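Local coordinates for trans-4-hydroxy-L-proline dehydratase (Clostridioides difficile 70-100-2010, PDB 6VXC), which uses glycyl radical chemistry to dehydrate trans-4-hydroxy-L-proline to (S)-1-pyrroline-5-carboxylate in the anaerobic breakdown of 4-hydroxyproline, at residues A[151-156]-A[530-534]; A[50-55]-A[68-74]. One frame throughout, in Å; residues are numbered along the deposited sequence.

Contact 1. Residues A[151-156]-A[530-534]; sequences KIINAM and VIENI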
ATOM      1  N   LYS A 151      13.164  -6.096  19.232  1.00 19.65           N
ATOM      2  CA  LYS A 151      14.200  -5.072  19.136  1.00 16.34           C
ATOM      3  C   LYS A 151      13.596  -3.671  19.065  1.00 19.49           C
ATOM      4  O   LYS A 151      14.103  -2.734  19.688  1.00 19.45           O
ATOM      5  CB  LYS A 151      15.069  -5.349  17.914  1.00 18.49           C
ATOM      6  CG  LYS A 151      15.802  -6.676  18.006  1.00 20.59           C
ATOM      7  CD  LYS A 151      16.521  -7.075  16.740  1.00 22.36           C
ATOM      8  CE  LYS A 151      17.195  -8.432  16.972  1.00 22.03           C
ATOM      9  NZ  LYS A 151      17.687  -8.971  15.695  1.00 33.63           N
ATOM     10  N   ILE A 152      12.515  -3.508  18.305  1.00 17.63           N
ATOM     11  CA  ILE A 152      11.884  -2.198  18.176  1.00 13.46           C
ATOM     12  C   ILE A 152      11.198  -1.797  19.478  1.00 14.68           C
ATOM     13  O   ILE A 152      11.479  -0.737  20.049  1.00 14.63           O
ATOM     14  CB  ILE A 152      10.896  -2.204  16.999  1.00 15.04           C
ATOM     15  CG1 ILE A 152      11.672  -2.356  15.697  1.00 14.64           C
ATOM     16  CG2 ILE A 152      10.036  -0.948  17.013  1.00 13.79           C
ATOM     17  CD1 ILE A 152      10.788  -2.624  14.508  1.00 18.22           C
ATOM     18  N   ILE A 153      10.285  -2.641  19.959  1.00 14.00           N
ATOM     19  CA  ILE A 153       9.479  -2.268  21.117  1.00 15.64           C
ATOM     20  C   ILE A 153      10.372  -1.980  22.314  1.00 16.05           C
ATOM     21  O   ILE A 153      10.151  -1.013  23.045  1.00 17.33           O
ATOM     22  CB  ILE A 153       8.430  -3.355  21.431  1.00 18.56           C
ATOM     23  CG1 ILE A 153       7.385  -3.430  20.319  1.00 22.68           C
ATOM     24  CG2 ILE A 153       7.678  -3.021  22.704  1.00 23.00           C
ATOM     25  CD1 ILE A 153       6.593  -2.134  20.141  1.00 19.24           C
ATOM     26  N   ASN A 154      11.401  -2.801  22.525  1.00 16.98           N
ATOM     27  CA  ASN A 154      12.279  -2.585  23.669  1.00 18.36           C
ATOM     28  C   ASN A 154      13.116  -1.323  23.543  1.00 18.34           C
ATOM     29  O   ASN A 154      13.642  -0.849  24.551  1.00 19.41           O
ATOM     30  CB  ASN A 154      13.163  -3.808  23.874  1.00 19.95           C
ATOM     31  CG  ASN A 154      12.357  -5.003  24.305  1.00 25.01           C
ATOM     32  OD1 ASN A 154      11.267  -4.847  24.862  1.00 26.62           O
ATOM     33  ND2 ASN A 154      12.867  -6.196  24.051  1.00 28.97           N
ATOM     34  N   ALA A 155      13.250  -0.761  22.347  1.00 15.75           N
ATOM     35  CA  ALA A 155      14.042   0.448  22.174  1.00 12.94           C
ATOM     36  C   ALA A 155      13.219   1.733  22.199  1.00 13.38           C
ATOM     37  O   ALA A 155      13.804   2.816  22.177  1.00 17.60           O
ATOM     38  CB  ALA A 155      14.836   0.377  20.870  1.00 15.85           C
ATOM     39  N   MET A 156      11.894   1.651  22.263  1.00 14.58           N
ATOM     40  CA  MET A 156      11.066   2.845  22.200  1.00 14.56           C
ATOM     41  C   MET A 156      10.989   3.517  23.571  1.00 17.98           C
ATOM     42  O   MET A 156      11.049   2.857  24.608  1.00 16.63           O
ATOM     43  CB  MET A 156       9.659   2.493  21.703  1.00 13.30           C
ATOM     44  CG  MET A 156       9.610   1.952  20.258  1.00 12.09           C
ATOM     45  SD  MET A 156      10.076   3.168  19.034  1.00 29.33           S
ATOM     46  CE  MET A 156      11.802   2.766  18.802  1.00 15.35           C
ATOM     47  N   VAL A 530      15.266   5.255  15.221  1.00 13.77           N
ATOM     48  CA  VAL A 530      15.676   3.978  15.800  1.00 12.39           C
ATOM     49  C   VAL A 530      15.274   2.826  14.888  1.00 13.32           C
ATOM     50  O   VAL A 530      16.055   1.896  14.651  1.00 14.31           O
ATOM     51  CB  VAL A 530      15.082   3.812  17.212  1.00 15.23           C
ATOM     52  CG1 VAL A 530      15.283   2.385  17.718  1.00 12.30           C
ATOM     53  CG2 VAL A 530      15.718   4.819  18.186  1.00 13.42           C
ATOM     54  N   ILE A 531      14.027   2.843  14.405  1.00 12.98           N
ATOM     55  CA  ILE A 531      13.519   1.744  13.582  1.00 11.23           C
ATOM     56  C   ILE A 531      14.252   1.673  12.251  1.00 11.72           C
ATOM     57  O   ILE A 531      14.532   0.581  11.739  1.00 13.68           O
ATOM     58  CB  ILE A 531      11.991   1.877  13.403  1.00 13.01           C
ATOM     59  CG1 ILE A 531      11.306   1.601  14.741  1.00 13.98           C
ATOM     60  CG2 ILE A 531      11.462   0.946  12.308  1.00 11.52           C
ATOM     61  CD1 ILE A 531       9.888   2.054  14.792  1.00 11.86           C
ATOM     62  N   GLU A 532      14.573   2.828  11.670  1.00 11.04           N
ATOM     63  CA  GLU A 532      15.323   2.837  10.426  1.00 10.14           C
ATOM     64  C   GLU A 532      16.679   2.150  10.598  1.00 15.39           C
ATOM     65  O   GLU A 532      17.108   1.385   9.727  1.00 14.15           O
ATOM     66  CB  GLU A 532      15.506   4.275   9.944  1.00 12.41           C
ATOM     67  CG  GLU A 532      16.039   4.368   8.537  1.00 14.05           C
ATOM     68  CD  GLU A 532      16.144   5.784   8.007  1.00 15.37           C
ATOM     69  OE1 GLU A 532      15.642   6.731   8.664  1.00 14.20           O
ATOM     70  OE2 GLU A 532      16.736   5.927   6.918  1.00 17.33           O
ATOM     71  N   ASN A 533      17.360   2.402  11.722  1.00 11.56           N
ATOM     72  CA  ASN A 533      18.619   1.714  12.005  1.00 12.78           C
ATOM     73  C   ASN A 533      18.427   0.212  12.117  1.00 11.59           C
ATOM     74  O   ASN A 533      19.206  -0.568  11.568  1.00 14.92           O
ATOM     75  CB  ASN A 533      19.226   2.250  13.295  1.00 11.90           C
ATOM     76  CG  ASN A 533      19.970   3.515  13.080  1.00 11.83           C
ATOM     77  OD1 ASN A 533      21.123   3.484  12.681  1.00 16.42           O
ATOM     78  ND2 ASN A 533      19.331   4.640  13.341  1.00 11.52           N
ATOM     79  N   ILE A 534      17.407  -0.204  12.859  1.00 13.64           N
ATOM     80  CA  ILE A 534      17.166  -1.622  13.085  1.00 12.93           C
ATOM     81  C   ILE A 534      16.914  -2.341  11.765  1.00 14.96           C
ATOM     82  O   ILE A 534      17.493  -3.398  11.499  1.00 16.50           O
ATOM     83  CB  ILE A 534      16.000  -1.807  14.075  1.00 12.25           C
ATOM     84  CG1 ILE A 534      16.424  -1.381  15.485  1.00 13.61           C
ATOM     85  CG2 ILE A 534      15.476  -3.228  14.036  1.00 12.38           C
ATOM     86  CD1 ILE A 534      15.286  -1.375  16.520  1.00 12.87           C
TER
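Ile152 and Ile531 meet at about a right angle in the buried part of this contact, where Ile152 CG2 lies 3.6 Å from Ile531 CG1 and also touches its CD1. Ile152 has CG1 anti to the carbonyl carbon (chi1 -67°), which sets CG2 on Ile531 and CG1 between Ile531 CG1 and Ile534 CD1, the latter at 3.8 Å. Branching at CB suits this place: it gives width close to the helix and lets Ile152 touch two neighbours. Ile534 CD1 also rests 3.6 Å from the backbone Lys151 O. Met156, just past the end of helix 148-155, is the flexible piece; bent at chi2 and chi3, it brings CE to 3.7 Å from Val530 CG1. The segments form a nearly antiparallel helix pair, with axes 10.1 Å apart and 151° between their directions, by which a short helix is laid against the last turns of the long helix 506-538. No hydrogen bond crosses it; the side chains that meet are apolar. Glu171 and Met173 of a loop also touch Ile531. Toward solvent the packing thins. There the small, exposed Ala155 puts CB 3.8 Å from Val530 CG1, and the Lys151 chain runs extended away from helix 506-538, its ammonium making a weak hydrogen bond to Arg146 O.

Contact 2. Residues A[50-55]-A[68-74]; sequences LMTEAY and RALSFKH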
ATOM      1  N   LEU A  50      12.832 -23.425   7.050  1.00 17.52           N
ATOM      2  CA  LEU A  50      14.059 -23.356   6.265  1.00 18.00           C
ATOM      3  C   LEU A  50      14.945 -22.197   6.701  1.00 17.04           C
ATOM      4  O   LEU A  50      16.173 -22.320   6.694  1.00 20.55           O
ATOM      5  CB  LEU A  50      13.729 -23.268   4.770  1.00 17.38           C
ATOM      6  CG  LEU A  50      13.087 -24.547   4.211  1.00 21.76           C
ATOM      7  CD1 LEU A  50      12.674 -24.410   2.741  1.00 20.73           C
ATOM      8  CD2 LEU A  50      14.007 -25.750   4.405  1.00 22.46           C
ATOM      9  N   MET A  51      14.355 -21.061   7.066  1.00 18.17           N
ATOM     10  CA  MET A  51      15.166 -19.964   7.581  1.00 20.51           C
ATOM     11  C   MET A  51      15.802 -20.332   8.918  1.00 19.20           C
ATOM     12  O   MET A  51      16.940 -19.946   9.193  1.00 22.02           O
ATOM     13  CB  MET A  51      14.325 -18.690   7.729  1.00 21.65           C
ATOM     14  CG  MET A  51      13.740 -18.171   6.414  1.00 22.81           C
ATOM     15  SD  MET A  51      14.948 -17.576   5.209  1.00 27.17           S
ATOM     16  CE  MET A  51      15.433 -16.022   5.948  1.00 24.69           C
ATOM     17  N   THR A  52      15.085 -21.066   9.766  1.00 17.16           N
ATOM     18  CA  THR A  52      15.684 -21.502  11.020  1.00 19.82           C
ATOM     19  C   THR A  52      16.911 -22.368  10.758  1.00 21.12           C
ATOM     20  O   THR A  52      17.969 -22.154  11.354  1.00 24.52           O
ATOM     21  CB  THR A  52      14.668 -22.256  11.878  1.00 18.91           C
ATOM     22  OG1 THR A  52      13.504 -21.453  12.079  1.00 18.60           O
ATOM     23  CG2 THR A  52      15.287 -22.591  13.242  1.00 21.37           C
ATOM     24  N   GLU A  53      16.798 -23.325   9.830  1.00 21.87           N
ATOM     25  CA  GLU A  53      17.945 -24.159   9.466  1.00 21.01           C
ATOM     26  C   GLU A  53      19.137 -23.324   9.013  1.00 24.11           C
ATOM     27  O   GLU A  53      20.288 -23.645   9.334  1.00 24.46           O
ATOM     28  CB  GLU A  53      17.561 -25.141   8.361  1.00 23.51           C
ATOM     29  CG  GLU A  53      16.598 -26.230   8.768  1.00 26.88           C
ATOM     30  CD  GLU A  53      16.297 -27.186   7.618  1.00 29.13           C
ATOM     31  OE1 GLU A  53      16.901 -27.033   6.539  1.00 29.08           O
ATOM     32  OE2 GLU A  53      15.452 -28.087   7.792  1.00 33.39           O
ATOM     33  N   ALA A  54      18.892 -22.296   8.204  1.00 23.83           N
ATOM     34  CA  ALA A  54      19.994 -21.500   7.683  1.00 22.89           C
ATOM     35  C   ALA A  54      20.685 -20.711   8.788  1.00 21.81           C
ATOM     36  O   ALA A  54      21.915 -20.626   8.813  1.00 21.82           O
ATOM     37  CB  ALA A  54      19.502 -20.569   6.575  1.00 19.85           C
ATOM     38  N   TYR A  55      19.916 -20.108   9.701  1.00 24.65           N
ATOM     39  CA  TYR A  55      20.531 -19.336  10.780  1.00 21.11           C
ATOM     40  C   TYR A  55      21.354 -20.229  11.700  1.00 24.59           C
ATOM     41  O   TYR A  55      22.479 -19.874  12.080  1.00 23.11           O
ATOM     42  CB  TYR A  55      19.466 -18.593  11.579  1.00 20.65           C
ATOM     43  CG  TYR A  55      19.154 -17.206  11.067  1.00 21.13           C
ATOM     44  CD1 TYR A  55      18.828 -16.991   9.735  1.00 20.71           C
ATOM     45  CD2 TYR A  55      19.199 -16.109  11.917  1.00 19.55           C
ATOM     46  CE1 TYR A  55      18.541 -15.711   9.264  1.00 19.60           C
ATOM     47  CE2 TYR A  55      18.912 -14.837  11.466  1.00 20.19           C
ATOM     48  CZ  TYR A  55      18.585 -14.640  10.132  1.00 22.10           C
ATOM     49  OH  TYR A  55      18.295 -13.366   9.684  1.00 21.51           O
ATOM     50  N   ARG A  68      21.501 -13.103   5.439  1.00 14.18           N
ATOM     51  CA  ARG A  68      20.195 -13.037   4.788  1.00 14.64           C
ATOM     52  C   ARG A  68      20.237 -13.686   3.406  1.00 14.04           C
ATOM     53  O   ARG A  68      19.348 -14.461   3.044  1.00 16.80           O
ATOM     54  CB  ARG A  68      19.743 -11.582   4.671  1.00 13.72           C
ATOM     55  CG  ARG A  68      19.588 -10.849   5.997  1.00 14.19           C
ATOM     56  CD  ARG A  68      18.498 -11.464   6.856  1.00 14.04           C
ATOM     57  NE  ARG A  68      17.228 -11.528   6.142  1.00 17.99           N
ATOM     58  CZ  ARG A  68      16.174 -12.223   6.550  1.00 16.54           C
ATOM     59  NH1 ARG A  68      15.076 -12.228   5.823  1.00 17.57           N
ATOM     60  NH2 ARG A  68      16.227 -12.925   7.681  1.00 15.81           N
ATOM     61  N   ALA A  69      21.273 -13.388   2.621  1.00 15.21           N
ATOM     62  CA  ALA A  69      21.369 -13.953   1.275  1.00 13.97           C
ATOM     63  C   ALA A  69      21.520 -15.474   1.317  1.00 15.84           C
ATOM     64  O   ALA A  69      20.859 -16.198   0.561  1.00 14.05           O
ATOM     65  CB  ALA A  69      22.536 -13.312   0.528  1.00 12.57           C
ATOM     66  N   LEU A  70      22.397 -15.976   2.197  1.00 15.78           N
ATOM     67  CA  LEU A  70      22.557 -17.421   2.347  1.00 15.99           C
ATOM     68  C   LEU A  70      21.270 -18.072   2.842  1.00 16.58           C
ATOM     69  O   LEU A  70      20.942 -19.192   2.445  1.00 20.74           O
ATOM     70  CB  LEU A  70      23.717 -17.732   3.297  1.00 16.58           C
ATOM     71  CG  LEU A  70      25.131 -17.466   2.784  1.00 16.84           C
ATOM     72  CD1 LEU A  70      26.181 -17.625   3.903  1.00 18.58           C
ATOM     73  CD2 LEU A  70      25.439 -18.367   1.597  1.00 17.89           C
ATOM     74  N   SER A  71      20.531 -17.391   3.720  1.00 16.50           N
ATOM     75  CA  SER A  71      19.269 -17.956   4.187  1.00 18.14           C
ATOM     76  C   SER A  71      18.236 -17.999   3.066  1.00 17.11           C
ATOM     77  O   SER A  71      17.508 -18.986   2.925  1.00 18.54           O
ATOM     78  CB  SER A  71      18.736 -17.148   5.372  1.00 17.58           C
ATOM     79  OG  SER A  71      19.642 -17.206   6.455  1.00 21.99           O
ATOM     80  N   PHE A  72      18.146 -16.930   2.272  1.00 17.54           N
ATOM     81  CA  PHE A  72      17.249 -16.937   1.122  1.00 15.84           C
ATOM     82  C   PHE A  72      17.617 -18.051   0.152  1.00 18.27           C
ATOM     83  O   PHE A  72      16.747 -18.787  -0.331  1.00 17.93           O
ATOM     84  CB  PHE A  72      17.289 -15.585   0.417  1.00 15.01           C
ATOM     85  CG  PHE A  72      16.406 -15.511  -0.815  1.00 15.65           C
ATOM     86  CD1 PHE A  72      15.023 -15.516  -0.688  1.00 17.04           C
ATOM     87  CD2 PHE A  72      16.962 -15.399  -2.079  1.00 13.82           C
ATOM     88  CE1 PHE A  72      14.196 -15.435  -1.806  1.00 17.19           C
ATOM     89  CE2 PHE A  72      16.142 -15.313  -3.208  1.00 15.29           C
ATOM     90  CZ  PHE A  72      14.758 -15.338  -3.067  1.00 13.81           C
ATOM     91  N   LYS A  73      18.910 -18.186  -0.149  1.00 18.66           N
ATOM     92  CA  LYS A  73      19.345 -19.231  -1.067  1.00 17.77           C
ATOM     93  C   LYS A  73      19.009 -20.613  -0.531  1.00 17.19           C
ATOM     94  O   LYS A  73      18.557 -21.486  -1.280  1.00 19.88           O
ATOM     95  CB  LYS A  73      20.841 -19.118  -1.340  1.00 19.41           C
ATOM     96  CG  LYS A  73      21.336 -20.120  -2.381  1.00 19.23           C
ATOM     97  CD  LYS A  73      22.808 -19.928  -2.653  1.00 21.16           C
ATOM     98  CE  LYS A  73      23.371 -20.997  -3.561  1.00 24.68           C
ATOM     99  NZ  LYS A  73      24.836 -21.079  -3.358  1.00 26.78           N
ATOM    100  N   HIS A  74      19.253 -20.842   0.751  1.00 18.71           N
ATOM    101  CA  HIS A  74      18.883 -22.117   1.343  1.00 17.83           C
ATOM    102  C   HIS A  74      17.391 -22.365   1.202  1.00 17.72           C
ATOM    103  O   HIS A  74      16.964 -23.477   0.881  1.00 20.72           O
ATOM    104  CB  HIS A  74      19.300 -22.152   2.810  1.00 20.27           C
ATOM    105  CG  HIS A  74      19.042 -23.464   3.469  1.00 21.06           C
ATOM    106  ND1 HIS A  74      19.810 -24.581   3.224  1.00 26.49           N
ATOM    107  CD2 HIS A  74      18.085 -23.851   4.340  1.00 21.22           C
ATOM    108  CE1 HIS A  74      19.340 -25.597   3.922  1.00 20.82           C
ATOM    109  NE2 HIS A  74      18.294 -25.180   4.611  1.00 20.35           N
TER
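His74 and Glu53 join the two helices at the more exposed end of this contact through a nearly straight hydrogen bond, His74 NE2 to Glu53 OE1 at 3.0 Å with an N-H...O angle of 171°. The carboxylate oxygen lies in the plane of the imidazole and accepts through its anti lone pair, although the two flat groups are turned 58° apart. Histidine fits because its ring, with CG anti to the backbone N, spans the gap and also brings the edge carbon CD2 to 3.4 Å from Leu50 O. That carbonyl already accepts the helical bond from Ala54 N.

A second polar link lies deeper, where Arg68 NH2 donates to Tyr55 OH at 2.9 Å. The phenol oxygen sits in the guanidinium plane, while the tyrosine ring stands steeply to it. The salt bridge of Arg68 NH1 to Glu105 balances the buried positive charge, and NH2 has a further hydrogen-bond partner beyond the two segments. The bent chain of Met51 crosses Arg68 at about a right angle and places CE 3.5 Å from Ser71 CB.

Between the two links the backbones come close, with Ala54 CA 5.0 Å from Ser71 CA, and as a result Ala54 CB lies 3.4 Å from Ser71 OG. Small residues permit this approach, and Ser71 OG is hydrogen-bonded to Leu67 O, one turn earlier in its own helix. Tyr55 also meets the ring of Trp143. Two successive helices, crossing at 133° with axes 8.6 Å apart and joined by a short connection, make this a helical hairpin of the pyruvate formate-lyase-like region.

From the N terminus, helix 46-58 comes first, and a connection of only a few residues turns the chain into helix 64-78; contact 2 thus closes a short local loop of 12 residues between its segments. The chain then passes through helices 111-119 and 129-143 to reach helix 148-155, where contact 1 opens. It closes on helix 506-538, with 373 residues between its segments, after three strands of the five-stranded mixed sheet. The two loops lie in series, neither crossing nor enclosing the other. The centres of contacts 1 and 2 are 23 Å apart. The nearest atoms of contacts 1 and 2 are about 7 Å apart, so they do not touch. One contact is local; the other ties an early helix to one well past the middle of the chain.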